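Local coordinates for Sec-alkyl sulfatase (Pseudomonas sp. dsm 6611, PDB 2YHE) that catalyses the enantioselective hydrolysis of secondary alkyl sulfates with strict inversion of configuration, yielding (S)-alcohols, and works as a zinc-dependent homodimer, at the interface of chains A and B. Sequence-based numbering; all coordinates share one arbitrary frame. Chains: chain A/B, Sec-alkyl sulfatase.

Contact 1: the interface of chains A and B. Residues chain A 439, 442-443; chain B 505, 517, 520-521.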
# COMPACT_ATOMS: atom_id res chain seq x y z
N PRO A 439 7.66 -6.83 17.68
CA PRO A 439 7.62 -5.53 18.38
C PRO A 439 8.95 -4.80 18.55
O PRO A 439 8.96 -3.59 18.79
CB PRO A 439 6.88 -5.83 19.68
CG PRO A 439 6.19 -7.09 19.47
CD PRO A 439 7.05 -7.88 18.51
N LEU A 442 8.79 -2.18 16.03
CA LEU A 442 7.59 -1.36 16.12
C LEU A 442 7.89 0.15 16.05
O LEU A 442 7.12 0.90 15.47
CB LEU A 442 6.82 -1.73 17.42
CG LEU A 442 5.39 -1.24 17.63
CD1 LEU A 442 4.49 -1.52 16.43
CD2 LEU A 442 4.81 -1.88 18.85
N ASP A 443 9.02 0.59 16.65
CA ASP A 443 9.38 1.99 16.71
C ASP A 443 10.87 2.20 16.38
O ASP A 443 11.68 2.55 17.26
CB ASP A 443 8.98 2.56 18.08
CG ASP A 443 8.82 4.06 18.17
OD1 ASP A 443 8.79 4.72 17.10
OD2 ASP A 443 8.73 4.58 19.31
N MET B 505 10.78 -5.15 26.71
CA MET B 505 9.46 -5.06 26.05
C MET B 505 8.36 -4.83 27.07
O MET B 505 7.48 -4.00 26.86
CB MET B 505 9.16 -6.31 25.25
CG MET B 505 9.73 -6.30 23.89
SD MET B 505 8.89 -7.50 22.85
CE MET B 505 9.93 -7.41 21.39
N TRP B 517 -0.01 -1.42 21.18
CA TRP B 517 1.43 -1.49 21.45
C TRP B 517 1.68 -2.27 22.74
O TRP B 517 2.52 -3.16 22.74
CB TRP B 517 2.04 -0.07 21.52
CG TRP B 517 2.30 0.56 20.18
CD1 TRP B 517 1.51 0.47 19.07
CD2 TRP B 517 3.42 1.37 19.82
NE1 TRP B 517 2.10 1.15 18.02
CE2 TRP B 517 3.28 1.70 18.44
CE3 TRP B 517 4.56 1.83 20.51
CZ2 TRP B 517 4.19 2.53 17.77
CZ3 TRP B 517 5.48 2.61 19.83
CH2 TRP B 517 5.29 2.97 18.48
N MET B 520 1.11 -5.95 21.97
CA MET B 520 2.21 -6.46 21.16
C MET B 520 3.43 -6.71 21.99
O MET B 520 4.03 -7.77 21.87
CB MET B 520 2.51 -5.52 20.00
CG MET B 520 1.42 -5.52 18.97
SD MET B 520 1.76 -4.25 17.77
CE MET B 520 2.00 -5.14 16.56
N TYR B 521 3.78 -5.75 22.86
CA TYR B 521 4.95 -5.87 23.74
C TYR B 521 4.79 -7.00 24.75
O TYR B 521 5.73 -7.76 24.94
CB TYR B 521 5.20 -4.54 24.46
CG TYR B 521 5.76 -3.43 23.60
CD1 TYR B 521 6.82 -3.66 22.72
CD2 TYR B 521 5.35 -2.10 23.78
CE1 TYR B 521 7.39 -2.63 21.97
CE2 TYR B 521 5.92 -1.06 23.05
CZ TYR B 521 6.94 -1.33 22.14
OH TYR B 521 7.50 -0.29 21.42
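The 3-10 turn 439-441 of chain A and the loop that follows it, with A:Pro439, A:Leu442 and A:Asp443, lie against helix 515-530 of chain B, where B:Trp517, B:Met520 and B:Tyr521 receive them; the methyl end of B:Met505, from helix 495-511, touches the edge of the patch. A:Leu442 contributes most of the ring packing, with A:Pro439 beside it. Its CG is anti to the backbone N (chi1 -167°), which directs the branched end of the leucine onto one face of the B:Trp517 indole. CG stands 3.9 Å from the centroid of the six-membered ring, while CD2 is over the five-membered ring, 3.7 Å from its centroid, so the two CH-pi contacts span both halves of the indole. CD2 is also bordered by the sulfur SD of B:Met520 at 4.0 Å and by the phenol end of B:Tyr521. At the far rim of the indole, A:Asp443 CG is 3.7 Å from B:Trp517 CH2, with carboxylate and ring planes turned 66° apart and OD2 in plane at the ring edge. On the other flank, A:Pro439 CB is 3.7 Å from B:Tyr521 CD1, and its ring CG packs against the backbone O of B:Met520 at 3.3 Å. No N or O of one chain comes within bonding distance of the other here, so the contact rests on van der Waals and CH-pi packing, although the A:Asp443 carboxylate borders it. All seven residues fall in the alkyl sulfatase dimerisation region.

Contact 2: the interface of chains A and B. Residues chain A 421, 425, 478, 517, 521; chain B 442-444.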
# COMPACT_ATOMS: atom_id res chain seq x y z
N SER A 421 13.59 -9.39 -5.50
CA SER A 421 13.63 -9.11 -4.06
C SER A 421 12.63 -8.00 -3.69
O SER A 421 11.77 -8.21 -2.83
CB SER A 421 15.04 -8.72 -3.64
OG SER A 421 15.62 -7.76 -4.52
N ARG A 425 9.12 -8.18 -1.60
CA ARG A 425 8.94 -7.29 -0.45
C ARG A 425 7.68 -6.43 -0.63
O ARG A 425 6.98 -6.17 0.34
CB ARG A 425 10.21 -6.42 -0.21
CG ARG A 425 11.38 -7.22 0.33
CD ARG A 425 12.58 -6.38 0.71
NE ARG A 425 13.64 -6.41 -0.29
CZ ARG A 425 14.89 -6.82 -0.08
NH1 ARG A 425 15.24 -7.33 1.09
NH2 ARG A 425 15.79 -6.75 -1.05
N ARG A 478 27.48 -5.37 0.14
CA ARG A 478 26.15 -5.27 0.72
C ARG A 478 26.24 -4.93 2.22
O ARG A 478 25.52 -4.04 2.68
CB ARG A 478 25.40 -6.59 0.49
CG ARG A 478 23.90 -6.49 0.68
CD ARG A 478 23.25 -7.84 0.59
NE ARG A 478 21.92 -7.82 1.19
CZ ARG A 478 21.11 -8.87 1.22
NH1 ARG A 478 21.49 -10.03 0.69
NH2 ARG A 478 19.91 -8.77 1.78
N TRP A 517 18.66 -0.54 -10.07
CA TRP A 517 19.57 -0.72 -8.93
C TRP A 517 20.92 -0.09 -9.28
O TRP A 517 21.44 0.66 -8.46
CB TRP A 517 19.72 -2.21 -8.57
CG TRP A 517 18.57 -2.75 -7.75
CD1 TRP A 517 17.24 -2.45 -7.89
CD2 TRP A 517 18.65 -3.69 -6.66
NE1 TRP A 517 16.49 -3.13 -6.95
CE2 TRP A 517 17.34 -3.88 -6.17
CE3 TRP A 517 19.71 -4.37 -6.03
CZ2 TRP A 517 17.06 -4.72 -5.09
CZ3 TRP A 517 19.43 -5.20 -4.96
CH2 TRP A 517 18.12 -5.36 -4.49
N TYR A 521 22.53 3.00 -7.22
CA TYR A 521 23.85 2.85 -6.62
C TYR A 521 24.84 3.91 -7.15
O TYR A 521 25.59 4.49 -6.38
CB TYR A 521 24.39 1.43 -6.87
CG TYR A 521 23.74 0.34 -6.05
CD1 TYR A 521 23.51 0.50 -4.69
CD2 TYR A 521 23.51 -0.92 -6.60
CE1 TYR A 521 23.00 -0.54 -3.91
CE2 TYR A 521 22.97 -1.96 -5.84
CZ TYR A 521 22.70 -1.76 -4.49
OH TYR A 521 22.19 -2.79 -3.74
N LEU B 442 18.37 -0.65 0.14
CA LEU B 442 17.78 -1.30 -1.03
C LEU B 442 17.65 -2.81 -0.87
O LEU B 442 16.67 -3.38 -1.33
CB LEU B 442 18.59 -0.94 -2.29
CG LEU B 442 18.03 -1.25 -3.68
CD1 LEU B 442 16.63 -0.70 -3.87
CD2 LEU B 442 18.93 -0.66 -4.75
N ASP B 443 18.60 -3.46 -0.21
CA ASP B 443 18.54 -4.91 -0.08
C ASP B 443 18.87 -5.36 1.36
O ASP B 443 19.90 -6.00 1.61
CB ASP B 443 19.45 -5.56 -1.16
CG ASP B 443 19.25 -7.04 -1.39
OD1 ASP B 443 18.18 -7.58 -1.00
OD2 ASP B 443 20.17 -7.68 -1.96
N PRO B 444 17.98 -5.06 2.34
CA PRO B 444 18.28 -5.45 3.72
C PRO B 444 18.44 -6.95 3.89
O PRO B 444 17.80 -7.71 3.17
CB PRO B 444 17.10 -4.88 4.50
CG PRO B 444 16.53 -3.82 3.61
CD PRO B 444 16.69 -4.36 2.26
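A:Arg425 and A:Arg478 hold the loop B:Leu442 to B:Pro444 in this part of the alkyl sulfatase dimerisation domain, a region of the type III sulfatases of the metallo-beta-lactamase superfamily. Charge pairing centres on B:Asp443. The terminal nitrogen NH2 of A:Arg425 meets the carboxylate oxygen OD1 of B:Asp443 at 2.5 Å in a salt bridge and nearly straight hydrogen bond (166° at H). OD1 lies in the guanidinium plane, but the donor comes to its anti side from out of the carboxylate plane, the two groups being nearly perpendicular (78°). The A:Arg478 guanidinium instead lies flat against the same carboxylate, the planes 5° apart, with OD2 over the centre of its face. The longer salt bridge, A:Arg478 NH2 to B:Asp443 OD1, measures 3.5 Å. Two positive groups so close would be expected to stabilise the negative form of the carboxylate.

Backbone recognition also falls to A:Arg478, whose chain is extended from CG to NE. The carbonyl O of B:Asp443 accepts from both NE, at 2.8 Å, and NH2; both bonds are bent, and the oxygen is tilted from the guanidinium plane. NH2 further donates to B:Pro444 O at 2.7 Å, short but poorly aligned.

In apolar packing, B:Pro444 CD lies over one face of the A:Arg425 guanidinium toward its rim. B:Asp443 CB is 3.6 Å from A:Trp517 CH2, and B:Leu442 lies on the indole face, as its twin does in the other half of the dimer.

Contact 3: the interface of chains A and B. Residues chain A 374, 377-378, 404; chain B 562, 589, 591.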
# COMPACT_ATOMS: atom_id res chain seq x y z
N ASP A 374 2.41 -15.75 -15.63
CA ASP A 374 3.03 -16.64 -14.65
C ASP A 374 4.01 -15.90 -13.72
O ASP A 374 3.97 -16.09 -12.51
CB ASP A 374 3.67 -17.85 -15.32
CG ASP A 374 2.68 -18.83 -15.95
OD1 ASP A 374 1.48 -18.69 -15.71
OD2 ASP A 374 3.13 -19.76 -16.63
N ALA A 377 1.81 -13.76 -11.26
CA ALA A 377 1.10 -14.71 -10.39
C ALA A 377 2.07 -15.36 -9.40
O ALA A 377 1.74 -15.51 -8.24
CB ALA A 377 0.40 -15.78 -11.23
N PHE A 378 3.28 -15.70 -9.85
CA PHE A 378 4.29 -16.29 -8.98
C PHE A 378 4.68 -15.31 -7.89
O PHE A 378 4.69 -15.69 -6.72
CB PHE A 378 5.52 -16.72 -9.79
CG PHE A 378 6.73 -17.04 -8.96
CD1 PHE A 378 6.81 -18.24 -8.24
CD2 PHE A 378 7.77 -16.13 -8.83
CE1 PHE A 378 7.92 -18.52 -7.44
CE2 PHE A 378 8.88 -16.41 -8.02
CZ PHE A 378 8.95 -17.61 -7.34
N PRO A 404 10.60 -19.41 -11.20
CA PRO A 404 10.56 -20.88 -11.28
C PRO A 404 10.52 -21.48 -12.68
O PRO A 404 10.08 -20.83 -13.62
CB PRO A 404 9.31 -21.23 -10.49
CG PRO A 404 8.39 -20.07 -10.76
CD PRO A 404 9.27 -18.84 -10.89
N THR B 562 5.46 -24.38 -5.01
CA THR B 562 6.14 -24.15 -6.29
C THR B 562 7.33 -25.09 -6.53
O THR B 562 7.49 -25.63 -7.63
CB THR B 562 6.52 -22.67 -6.43
OG1 THR B 562 5.35 -21.86 -6.33
CG2 THR B 562 7.26 -22.37 -7.72
N ASN B 589 5.14 -24.13 -14.65
CA ASN B 589 6.36 -23.71 -13.94
C ASN B 589 6.13 -23.54 -12.43
O ASN B 589 6.69 -22.63 -11.81
CB ASN B 589 6.95 -22.41 -14.56
CG ASN B 589 7.33 -22.52 -16.01
OD1 ASN B 589 8.16 -23.34 -16.41
ND2 ASN B 589 6.75 -21.66 -16.82
N VAL B 591 3.37 -22.56 -11.09
CA VAL B 591 2.49 -21.40 -10.92
C VAL B 591 1.06 -21.81 -11.29
O VAL B 591 0.81 -22.29 -12.40
CB VAL B 591 2.96 -20.13 -11.67
CG1 VAL B 591 2.08 -18.94 -11.34
CG2 VAL B 591 4.41 -19.81 -11.36
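Helix 362-388 of chain A, through A:Asp374, A:Ala377 and A:Phe378, and the loop holding A:Pro404 meet the start of strand 591-596, the loop at B:Asn589 and the short helix 562-565 of chain B. B:Val591 straddles the helix surface with both methyls. With CG1 anti to the backbone N (chi1 -174°), that branch lies 3.6 Å from the methyl CB of A:Ala377, and CG2 lies 3.6 Å from the methylene CB of A:Phe378. CG1 is also 3.6 Å from the carbonyl O of A:Asp374, so the valine spans one turn of the helix. The second anchor is B:Thr562, whose methyl CG2, not its hydroxyl, makes the contact. CG2 is 3.6 Å from A:Pro404 CB and 3.9 Å from A:Phe378 CE1. Within chain A, A:Pro404 CD sits over the centre of the A:Phe378 ring, 3.4 Å above its plane, so proline and phenyl present a joint surface to the threonine. The backbone O of B:Asn589 packs against the same proline ring at CB and CG. The pairing is one of van der Waals packing, without polar pairs at bonding distance. In the fold, long helix 362-388 and the nearby A:Pro404 loop of one subunit pack on the C-terminal alkyl sulfatase region of the other.

Contact 1 and contact 2, about 26 Å apart between the centres of their C-alpha atoms, are partly twins under the two-fold: A:Leu442 packs on B:Trp517 and B:Tyr521 in contact 1, and B:Leu442 on A:Trp517 and A:Tyr521 in contact 2, each Asp443 meeting the indole rim. Contact 1 shows the A:Pro439 flank of that loop and contact 2 its arginine clamp, so each subunit both gives and receives one loop. Contact 3 shares no residue with them and lies about 23 Å from contact 2 and 35 Å from contact 1, measured between the same C-alpha centres, bringing the C-terminal region into the homodimer interface.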